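Local coordinates for NTD biosynthesis operon protein NtdA (Bacillus subtilis subsp. subtilis, PDB 4K2M) that catalyses the reversible pyridoxal phosphate-dependent transfer of an amino group from glutamate to 3-dehydro-glucose 6-phosphate, giving kanosamine 6-phosphate for antibiotic biosynthesis, at the O1G site and the interface of chains A and B. Numbering follows the deposited sequence. Chains: chain A/B, NTD biosynthesis operon protein NtdA.

Contact 1: the O1G site. Residues chain A 126-128, 131, 152-153, 155-156, 198, 224, 226-227, 244, 246, 248-249, 257, 380-381; chain B 100-101, 276, 284, 294. With O1G (3-deoxy-3-[(E)-({3-hydroxy-2-methyl-5-[(phosphonooxy)methyl]pyridin-4-yl}methylidene)amino]-6-O-phosphono-alpha-D-gluco pyranose), chain C.
A:Lys249 is bent at chi2 (-60°) and chi4 (-71°), so its CE lies over the imine carbon C4B and its NZ swings to the sugar hydroxyl O1G O4 (2.8 Å). A:Phe153 has CG anti to the backbone N (chi1 179°), which brings its ring to the imine and the sugar, with O1G C2 over the ring centre. This is the active site of a DegT/DnrJ/EryC1 aminotransferase holding the external aldimine of PLP with kanosamine 6-phosphate. A:Lys249, the lysine that carries PLP in the resting enzyme, is released here; its NZ also sits above the carbonyl plane of A:Asn246 OD1, a bond that helps place the amine beside the imine.

At the pyridine end, A:Asp224 OD2 meets O1G N1' at 2.7 Å, a contact that would probably stabilise a protonated ring nitrogen. A:Thr156 OG1 approaches the same OD2 nearly along its C-O axis, and A:Cys226 N does so at OD1, fixing the carboxylate's rotation. A:Cys226 CB packs over the pyridine face, while the extended A:Gln227 sends NE2 to the phenolic O1G O3 (2.6 Å), tilted somewhat out of its amide plane.

A:Thr128 N and OG1 both donate to OP1 of the cofactor phosphate, and the amide B:Asn294 ND2 lies 2.9 Å from O1G OP1, while A:Gly127 N and A:Ser244 OG grip OP2. At the sugar phosphate, A:Asn246 ND2 and B:Thr100 OG1 share OP6, A:Tyr248 OH and B:Ser101 OG share OP8, and B:Tyr276 OH reaches O1G OP7 (2.7 Å). B:Lys284, extended, lays NZ on the ring oxygen O1G O5 (2.7 Å), and A:Tyr381 OH meets the sugar hydroxyl O1G O2 (2.6 Å).

The cofactor phosphate lies at the N-terminal end of helix 127-137, whose dipole may help balance its charge; strands 220-224 and 240-244 end at the pocket, and loops of chain B complete it at the dimer interface.

Contact 2: the interface of chains A and B. Residues chain A 95-98, 101; chain B 74-75, 248.
Water 5 is gripped by three protein oxygens: the carbonyl A:Ser101 O (2.7 Å), the hydroxyl A:Ser101 OG and the phenol B:Tyr248 OH (2.8 Å). It belongs to the homodimer interface of this DegT/DnrJ/EryC1-family aminotransferase. A:Ser101 OG is tucked between the two backbone branches (chi1 55°), so hydroxyl and carbonyl both turn to the same water. The water lies in the plane of the B:Tyr248 ring, at its hydroxyl edge, while the two hydroxyls stand 3.5 Å apart, A:Ser101 OG to B:Tyr248 OH, and are joined through it.

Farther along, two short 3-10 helices face each other, 94-96 of chain A and 74-76 of chain B. Their polar exchange is again through water, backbone to backbone: water 4 joins A:Gly97 O (2.7 Å) to B:Val74 O (2.8 Å), and water 6 joins A:Pro95 O to B:Asp75 O. Carbonyls that could not bond one another directly are thereby linked by a shared donor.

B:Val74 supplies the apolar part. Its CG2, flanked by both backbone branches, touches A:Lys98 CG at 3.8 Å, and the two side chains cross at about a right angle. A:Gly97, with positive phi (77°), puts its CA against B:Val74 O. The turn is braced from within chain A: A:Lys98 N donates to A:Thr96 OG1 (3.1 Å, 166° at H), tying the end of the 3-10 helix to the residues after it.

Contact 1: the O1G site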
loop_
_atom_site.group_PDB
_atom_site.type_symbol
_atom_site.label_atom_id
_atom_site.label_comp_id
_atom_site.label_asym_id
_atom_site.label_seq_id
_atom_site.Cartn_x
_atom_site.Cartn_y
_atom_site.Cartn_z
ATOM N N SER A 126 -3.006 -4.373 1.630
ATOM C CA SER A 126 -3.951 -4.888 0.630
ATOM C C SER A 126 -4.362 -6.298 0.986
ATOM O O SER A 126 -3.737 -6.930 1.829
ATOM C CB SER A 126 -3.341 -4.898 -0.774
ATOM O OG SER A 126 -2.308 -5.879 -0.875
ATOM N N GLY A 127 -5.389 -6.800 0.308
ATOM C CA GLY A 127 -5.809 -8.182 0.457
ATOM C C GLY A 127 -4.736 -9.129 -0.048
ATOM O O GLY A 127 -4.466 -10.165 0.568
ATOM N N THR A 128 -4.096 -8.766 -1.160
ATOM C CA THR A 128 -3.012 -9.578 -1.705
ATOM C C THR A 128 -1.901 -9.759 -0.676
ATOM O O THR A 128 -1.385 -10.881 -0.469
ATOM C CB THR A 128 -2.420 -8.928 -2.983
ATOM O OG1 THR A 128 -3.457 -8.803 -3.966
ATOM C CG2 THR A 128 -1.301 -9.796 -3.551
ATOM N N ILE A 131 -2.805 -12.211 2.126
ATOM C CA ILE A 131 -2.618 -13.623 1.800
ATOM C C ILE A 131 -1.137 -13.985 1.820
ATOM O O ILE A 131 -0.742 -15.020 2.367
ATOM C CB ILE A 131 -3.240 -13.962 0.434
ATOM C CG1 ILE A 131 -4.740 -13.651 0.462
ATOM C CG2 ILE A 131 -2.968 -15.453 0.087
ATOM C CD1 ILE A 131 -5.377 -13.590 -0.931
ATOM N N SER A 152 -10.286 -17.668 -9.271
ATOM C CA SER A 152 -10.282 -16.456 -8.453
ATOM C C SER A 152 -9.646 -15.303 -9.237
ATOM O O SER A 152 -9.156 -15.483 -10.354
ATOM C CB SER A 152 -9.495 -16.703 -7.158
ATOM O OG SER A 152 -9.634 -15.594 -6.283
ATOM N N PHE A 153 -9.662 -14.114 -8.658
ATOM C CA PHE A 153 -8.897 -12.996 -9.199
ATOM C C PHE A 153 -7.418 -13.359 -9.112
ATOM O O PHE A 153 -7.009 -14.114 -8.225
ATOM C CB PHE A 153 -9.205 -11.744 -8.371
ATOM C CG PHE A 153 -8.454 -10.513 -8.813
ATOM C CD1 PHE A 153 -8.583 -10.019 -10.109
ATOM C CD2 PHE A 153 -7.646 -9.836 -7.918
ATOM C CE1 PHE A 153 -7.889 -8.870 -10.515
ATOM C CE2 PHE A 153 -6.937 -8.697 -8.317
ATOM C CZ PHE A 153 -7.065 -8.215 -9.612
ATOM N N ALA A 155 -4.940 -12.167 -7.941
ATOM C CA ALA A 155 -4.256 -11.856 -6.686
ATOM C C ALA A 155 -4.008 -13.074 -5.819
ATOM O O ALA A 155 -3.000 -13.146 -5.115
ATOM C CB ALA A 155 -5.064 -10.842 -5.899
ATOM N N THR A 156 -4.937 -14.026 -5.854
ATOM C CA THR A 156 -4.842 -15.189 -4.981
ATOM C C THR A 156 -3.596 -16.009 -5.365
ATOM O O THR A 156 -2.735 -16.279 -4.519
ATOM C CB THR A 156 -6.122 -16.055 -5.034
ATOM O OG1 THR A 156 -7.285 -15.222 -4.887
ATOM C CG2 THR A 156 -6.117 -17.119 -3.927
ATOM N N VAL A 198 -11.346 -20.008 -1.633
ATOM C CA VAL A 198 -11.764 -18.644 -1.902
ATOM C C VAL A 198 -13.278 -18.536 -1.785
ATOM O O VAL A 198 -14.014 -19.338 -2.367
ATOM C CB VAL A 198 -11.360 -18.226 -3.312
ATOM C CG1 VAL A 198 -11.792 -16.770 -3.585
ATOM C CG2 VAL A 198 -9.856 -18.384 -3.506
ATOM N N ASP A 224 -9.276 -17.134 1.620
ATOM C CA ASP A 224 -9.307 -15.851 0.939
ATOM C C ASP A 224 -10.751 -15.412 1.039
ATOM O O ASP A 224 -11.606 -15.864 0.274
ATOM C CB ASP A 224 -8.914 -16.037 -0.526
ATOM C CG ASP A 224 -8.983 -14.760 -1.322
ATOM O OD1 ASP A 224 -9.618 -13.783 -0.872
ATOM O OD2 ASP A 224 -8.415 -14.745 -2.426
ATOM N N CYS A 226 -11.516 -12.238 0.772
ATOM C CA CYS A 226 -11.432 -10.846 0.336
ATOM C C CYS A 226 -12.749 -10.285 -0.213
ATOM O O CYS A 226 -12.997 -9.070 -0.123
ATOM C CB CYS A 226 -10.269 -10.645 -0.639
ATOM S SG CYS A 226 -8.663 -10.814 0.196
ATOM N N GLN A 227 -13.618 -11.165 -0.720
ATOM C CA GLN A 227 -14.935 -10.733 -1.214
ATOM C C GLN A 227 -16.074 -11.114 -0.265
ATOM O O GLN A 227 -17.239 -10.978 -0.617
ATOM C CB GLN A 227 -15.220 -11.367 -2.580
ATOM C CG GLN A 227 -14.335 -10.818 -3.699
ATOM C CD GLN A 227 -14.620 -11.474 -5.044
ATOM O OE1 GLN A 227 -15.581 -12.232 -5.186
ATOM N NE2 GLN A 227 -13.778 -11.191 -6.034
ATOM N N SER A 244 -10.040 -8.047 2.092
ATOM C CA SER A 244 -9.643 -6.876 1.305
ATOM C C SER A 244 -10.584 -5.742 1.631
ATOM O O SER A 244 -11.793 -5.969 1.807
ATOM C CB SER A 244 -9.764 -7.137 -0.193
ATOM O OG SER A 244 -9.560 -5.925 -0.910
ATOM N N ASN A 246 -10.355 -3.039 -0.461
ATOM C CA ASN A 246 -10.328 -2.299 -1.721
ATOM C C ASN A 246 -11.691 -1.590 -1.903
ATOM O O ASN A 246 -12.737 -2.077 -1.444
ATOM C CB ASN A 246 -9.994 -3.287 -2.855
ATOM C CG ASN A 246 -10.445 -2.814 -4.213
ATOM O OD1 ASN A 246 -11.612 -2.985 -4.577
ATOM N ND2 ASN A 246 -9.514 -2.250 -4.994
ATOM N N TYR A 248 -13.892 -1.352 -4.089
ATOM C CA TYR A 248 -15.016 -2.018 -4.735
ATOM C C TYR A 248 -15.603 -3.133 -3.877
ATOM O O TYR A 248 -16.602 -3.743 -4.260
ATOM C CB TYR A 248 -14.619 -2.596 -6.091
ATOM C CG TYR A 248 -13.719 -1.698 -6.903
ATOM C CD1 TYR A 248 -13.962 -0.332 -7.009
ATOM C CD2 TYR A 248 -12.610 -2.217 -7.538
ATOM C CE1 TYR A 248 -13.112 0.487 -7.747
ATOM C CE2 TYR A 248 -11.774 -1.424 -8.275
ATOM C CZ TYR A 248 -12.020 -0.080 -8.381
ATOM O OH TYR A 248 -11.150 0.697 -9.118
ATOM N N LYS A 249 -14.992 -3.414 -2.731
ATOM C CA LYS A 249 -15.481 -4.524 -1.893
ATOM C C LYS A 249 -16.757 -4.142 -1.130
ATOM O O LYS A 249 -17.156 -2.973 -1.093
ATOM C CB LYS A 249 -14.389 -5.008 -0.921
ATOM C CG LYS A 249 -13.105 -5.531 -1.604
ATOM C CD LYS A 249 -13.384 -6.713 -2.527
ATOM C CE LYS A 249 -12.135 -7.041 -3.336
ATOM N NZ LYS A 249 -11.896 -5.956 -4.355
ATOM N N ALA A 257 -6.095 -1.583 1.055
ATOM C CA ALA A 257 -5.934 -2.068 2.420
ATOM C C ALA A 257 -6.522 -3.469 2.517
ATOM O O ALA A 257 -7.297 -3.874 1.655
ATOM C CB ALA A 257 -6.652 -1.125 3.409
ATOM N N TYR A 380 -16.473 -11.982 -14.227
ATOM C CA TYR A 380 -15.337 -12.029 -13.291
ATOM C C TYR A 380 -14.956 -13.496 -13.119
ATOM O O TYR A 380 -15.708 -14.243 -12.469
ATOM C CB TYR A 380 -15.770 -11.453 -11.925
ATOM C CG TYR A 380 -15.888 -9.934 -11.856
ATOM C CD1 TYR A 380 -16.757 -9.236 -12.690
ATOM C CD2 TYR A 380 -15.154 -9.206 -10.920
ATOM C CE1 TYR A 380 -16.856 -7.841 -12.621
ATOM C CE2 TYR A 380 -15.263 -7.826 -10.825
ATOM C CZ TYR A 380 -16.113 -7.147 -11.685
ATOM O OH TYR A 380 -16.207 -5.772 -11.594
ATOM N N TYR A 381 -13.817 -13.955 -13.654
ATOM C CA TYR A 381 -12.781 -13.174 -14.331
ATOM C C TYR A 381 -12.559 -13.820 -15.695
ATOM O O TYR A 381 -12.958 -14.962 -15.909
ATOM C CB TYR A 381 -11.489 -13.193 -13.483
ATOM C CG TYR A 381 -11.764 -12.550 -12.141
ATOM C CD1 TYR A 381 -11.623 -11.184 -11.973
ATOM C CD2 TYR A 381 -12.255 -13.299 -11.071
ATOM C CE1 TYR A 381 -11.927 -10.569 -10.754
ATOM C CE2 TYR A 381 -12.569 -12.694 -9.849
ATOM C CZ TYR A 381 -12.396 -11.333 -9.704
ATOM O OH TYR A 381 -12.694 -10.716 -8.501
ATOM N N THR B 100 -7.955 3.937 -6.088
ATOM C CA THR B 100 -6.816 3.072 -6.405
ATOM C C THR B 100 -6.360 3.381 -7.835
ATOM O O THR B 100 -5.413 4.136 -8.039
ATOM C CB THR B 100 -7.178 1.598 -6.205
ATOM O OG1 THR B 100 -8.396 1.314 -6.898
ATOM C CG2 THR B 100 -7.396 1.322 -4.718
ATOM N N SER B 101 -7.031 2.806 -8.824
ATOM C CA SER B 101 -6.800 3.213 -10.204
ATOM C C SER B 101 -7.432 4.585 -10.416
ATOM O O SER B 101 -8.452 4.906 -9.809
ATOM C CB SER B 101 -7.421 2.211 -11.174
ATOM O OG SER B 101 -8.776 1.965 -10.846
ATOM N N TYR B 276 1.676 -4.670 -10.910
ATOM C CA TYR B 276 0.251 -4.897 -10.967
ATOM C C TYR B 276 -0.087 -6.287 -11.473
ATOM O O TYR B 276 -0.555 -6.449 -12.602
ATOM C CB TYR B 276 -0.414 -3.840 -11.836
ATOM C CG TYR B 276 -1.900 -3.756 -11.641
ATOM C CD1 TYR B 276 -2.446 -3.595 -10.369
ATOM C CD2 TYR B 276 -2.762 -3.824 -12.729
ATOM C CE1 TYR B 276 -3.823 -3.504 -10.190
ATOM C CE2 TYR B 276 -4.141 -3.733 -12.560
ATOM C CZ TYR B 276 -4.657 -3.580 -11.286
ATOM O OH TYR B 276 -6.020 -3.482 -11.107
ATOM N N LYS B 284 -6.183 -5.459 -17.793
ATOM C CA LYS B 284 -6.430 -6.110 -16.519
ATOM C C LYS B 284 -6.798 -7.568 -16.733
ATOM O O LYS B 284 -7.453 -7.904 -17.728
ATOM C CB LYS B 284 -7.569 -5.396 -15.796
ATOM C CG LYS B 284 -7.679 -5.735 -14.331
ATOM C CD LYS B 284 -8.848 -4.978 -13.724
ATOM C CE LYS B 284 -8.909 -5.158 -12.212
ATOM N NZ LYS B 284 -9.892 -4.207 -11.579
ATOM N N ASN B 294 0.461 -6.358 -5.897
ATOM C CA ASN B 294 -0.533 -5.305 -5.947
ATOM C C ASN B 294 0.130 -4.062 -5.380
ATOM O O ASN B 294 -0.091 -3.688 -4.223
ATOM C CB ASN B 294 -1.769 -5.706 -5.149
ATOM C CG ASN B 294 -2.857 -4.663 -5.208
ATOM O OD1 ASN B 294 -2.853 -3.781 -6.076
ATOM N ND2 ASN B 294 -3.820 -4.756 -4.280
HETATM P P O1G C . -6.663 -6.580 -2.951
HETATM C C3A O1G C . -10.248 -10.784 -4.745
HETATM O O3 O1G C . -11.365 -10.468 -5.444
HETATM C C1 O1G C . -11.149 -6.403 -9.275
HETATM N "N1'" O1G C . -8.927 -12.309 -3.510
HETATM C C2 O1G C . -11.031 -7.551 -8.270
HETATM O O2 O1G C . -12.383 -8.122 -8.243
HETATM C C9A O1G C . -10.053 -12.056 -4.197
HETATM C C2A O1G C . -11.072 -13.175 -4.331
HETATM C C3 O1G C . -10.581 -7.102 -6.869
HETATM N "N3'" O1G C . -10.274 -8.358 -6.161
HETATM O O1 O1G C . -12.267 -5.550 -8.984
HETATM C C4 O1G C . -9.386 -6.130 -6.926
HETATM O O4 O1G C . -9.463 -5.503 -5.630
HETATM C C4A O1G C . -9.292 -9.797 -4.586
HETATM C C4B O1G C . -9.460 -8.454 -5.178
HETATM C C5 O1G C . -9.713 -5.033 -7.939
HETATM O O5 O1G C . -9.974 -5.581 -9.236
HETATM C C5A O1G C . -8.132 -10.088 -3.874
HETATM C C5T O1G C . -6.962 -9.129 -3.602
HETATM C C6 O1G C . -8.555 -4.125 -8.246
HETATM C C6A O1G C . -7.976 -11.363 -3.351
HETATM O OP1 O1G C . -5.191 -6.932 -2.974
HETATM O OP2 O1G C . -7.069 -5.848 -1.715
HETATM O OP3 O1G C . -7.124 -5.950 -4.285
HETATM O OP4 O1G C . -7.435 -8.018 -2.805
HETATM O O6 O1G C . -8.870 -2.985 -8.953
HETATM P "P'" O1G C . -8.068 -1.614 -8.701
HETATM O OP6 O1G C . -8.344 -1.240 -7.260
HETATM O OP7 O1G C . -6.605 -1.848 -9.000
HETATM O OP8 O1G C . -8.736 -0.670 -9.705
HETATM O O HOH W 1 -6.717 -3.232 -1.423
HETATM O O HOH W 2 -6.722 -3.346 -4.425
HETATM O O HOH W 3 -5.442 -2.955 -6.753
#

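Contact 2: the interface of chains A and B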
loop_
_atom_site.group_PDB
_atom_site.type_symbol
_atom_site.label_atom_id
_atom_site.label_comp_id
_atom_site.label_asym_id
_atom_site.label_seq_id
_atom_site.Cartn_x
_atom_site.Cartn_y
_atom_site.Cartn_z
ATOM N N PRO A 95 -4.022 17.218 10.293
ATOM C CA PRO A 95 -3.097 18.054 11.076
ATOM C C PRO A 95 -2.283 17.255 12.084
ATOM O O PRO A 95 -1.332 17.807 12.644
ATOM C CB PRO A 95 -4.038 18.998 11.850
ATOM C CG PRO A 95 -5.327 18.972 11.105
ATOM C CD PRO A 95 -5.435 17.596 10.540
ATOM N N THR A 96 -2.650 16.000 12.338
ATOM C CA THR A 96 -1.860 15.175 13.260
ATOM C C THR A 96 -0.555 14.746 12.632
ATOM O O THR A 96 0.402 14.408 13.343
ATOM C CB THR A 96 -2.588 13.897 13.721
ATOM O OG1 THR A 96 -2.694 12.969 12.627
ATOM C CG2 THR A 96 -3.963 14.225 14.286
ATOM N N GLY A 97 -0.516 14.709 11.303
ATOM C CA GLY A 97 0.681 14.277 10.611
ATOM C C GLY A 97 0.878 12.770 10.624
ATOM O O GLY A 97 1.883 12.277 10.104
ATOM N N LYS A 98 -0.065 12.027 11.199
ATOM C CA LYS A 98 0.114 10.572 11.320
ATOM C C LYS A 98 -0.686 9.866 10.247
ATOM O O LYS A 98 -1.910 9.770 10.351
ATOM C CB LYS A 98 -0.324 10.088 12.704
ATOM C CG LYS A 98 0.501 10.683 13.828
ATOM C CD LYS A 98 0.004 10.216 15.175
ATOM C CE LYS A 98 0.769 10.909 16.292
ATOM N NZ LYS A 98 1.102 9.971 17.398
ATOM N N SER A 101 1.932 5.013 10.392
ATOM C CA SER A 101 1.670 4.543 11.745
ATOM C C SER A 101 0.746 5.549 12.434
ATOM O O SER A 101 0.756 6.743 12.109
ATOM C CB SER A 101 2.967 4.400 12.533
ATOM O OG SER A 101 3.682 5.614 12.520
ATOM N N VAL B 74 5.862 14.800 14.049
ATOM C CA VAL B 74 5.261 14.559 12.738
ATOM C C VAL B 74 4.123 15.515 12.402
ATOM O O VAL B 74 3.823 15.732 11.230
ATOM C CB VAL B 74 4.812 13.085 12.539
ATOM C CG1 VAL B 74 6.005 12.132 12.644
ATOM C CG2 VAL B 74 3.729 12.723 13.541
ATOM N N ASP B 75 3.500 16.103 13.421
ATOM C CA ASP B 75 2.437 17.072 13.182
ATOM C C ASP B 75 2.982 18.327 12.499
ATOM O O ASP B 75 2.237 19.066 11.864
ATOM C CB ASP B 75 1.709 17.436 14.485
ATOM C CG ASP B 75 2.643 18.035 15.531
ATOM O OD1 ASP B 75 3.648 17.388 15.880
ATOM O OD2 ASP B 75 2.375 19.152 16.010
ATOM N N TYR B 248 7.521 11.148 5.962
ATOM C CA TYR B 248 8.665 11.791 6.612
ATOM C C TYR B 248 9.760 12.206 5.621
ATOM O O TYR B 248 10.767 12.792 6.024
ATOM C CB TYR B 248 9.293 10.885 7.677
ATOM C CG TYR B 248 8.296 10.116 8.506
ATOM C CD1 TYR B 248 7.126 10.714 8.968
ATOM C CD2 TYR B 248 8.502 8.778 8.782
ATOM C CE1 TYR B 248 6.201 9.985 9.709
ATOM C CE2 TYR B 248 7.599 8.052 9.519
ATOM C CZ TYR B 248 6.455 8.651 9.979
ATOM O OH TYR B 248 5.558 7.891 10.707
HETATM O O HOH W 4 3.508 14.097 8.969
HETATM O O HOH W 5 2.842 8.362 11.353
HETATM O O HOH W 6 -0.619 20.220 12.854
#

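The C-alpha centres of contact 1 and contact 2 lie about 29 Å apart, yet they draw on the same two positions. Tyr248 and Ser101 occur in both: in contact 1 tyrosine comes from chain A and serine from chain B, while in contact 2 the chains are exchanged. Contact 2 therefore borders the twin active site, the one formed mainly by chain B. The segment running on from 3-10 helix 94-96 thus serves both dimer packing and recognition of the sugar phosphate across the interface, so each pocket depends on both subunits and the homodimer is needed to complete it.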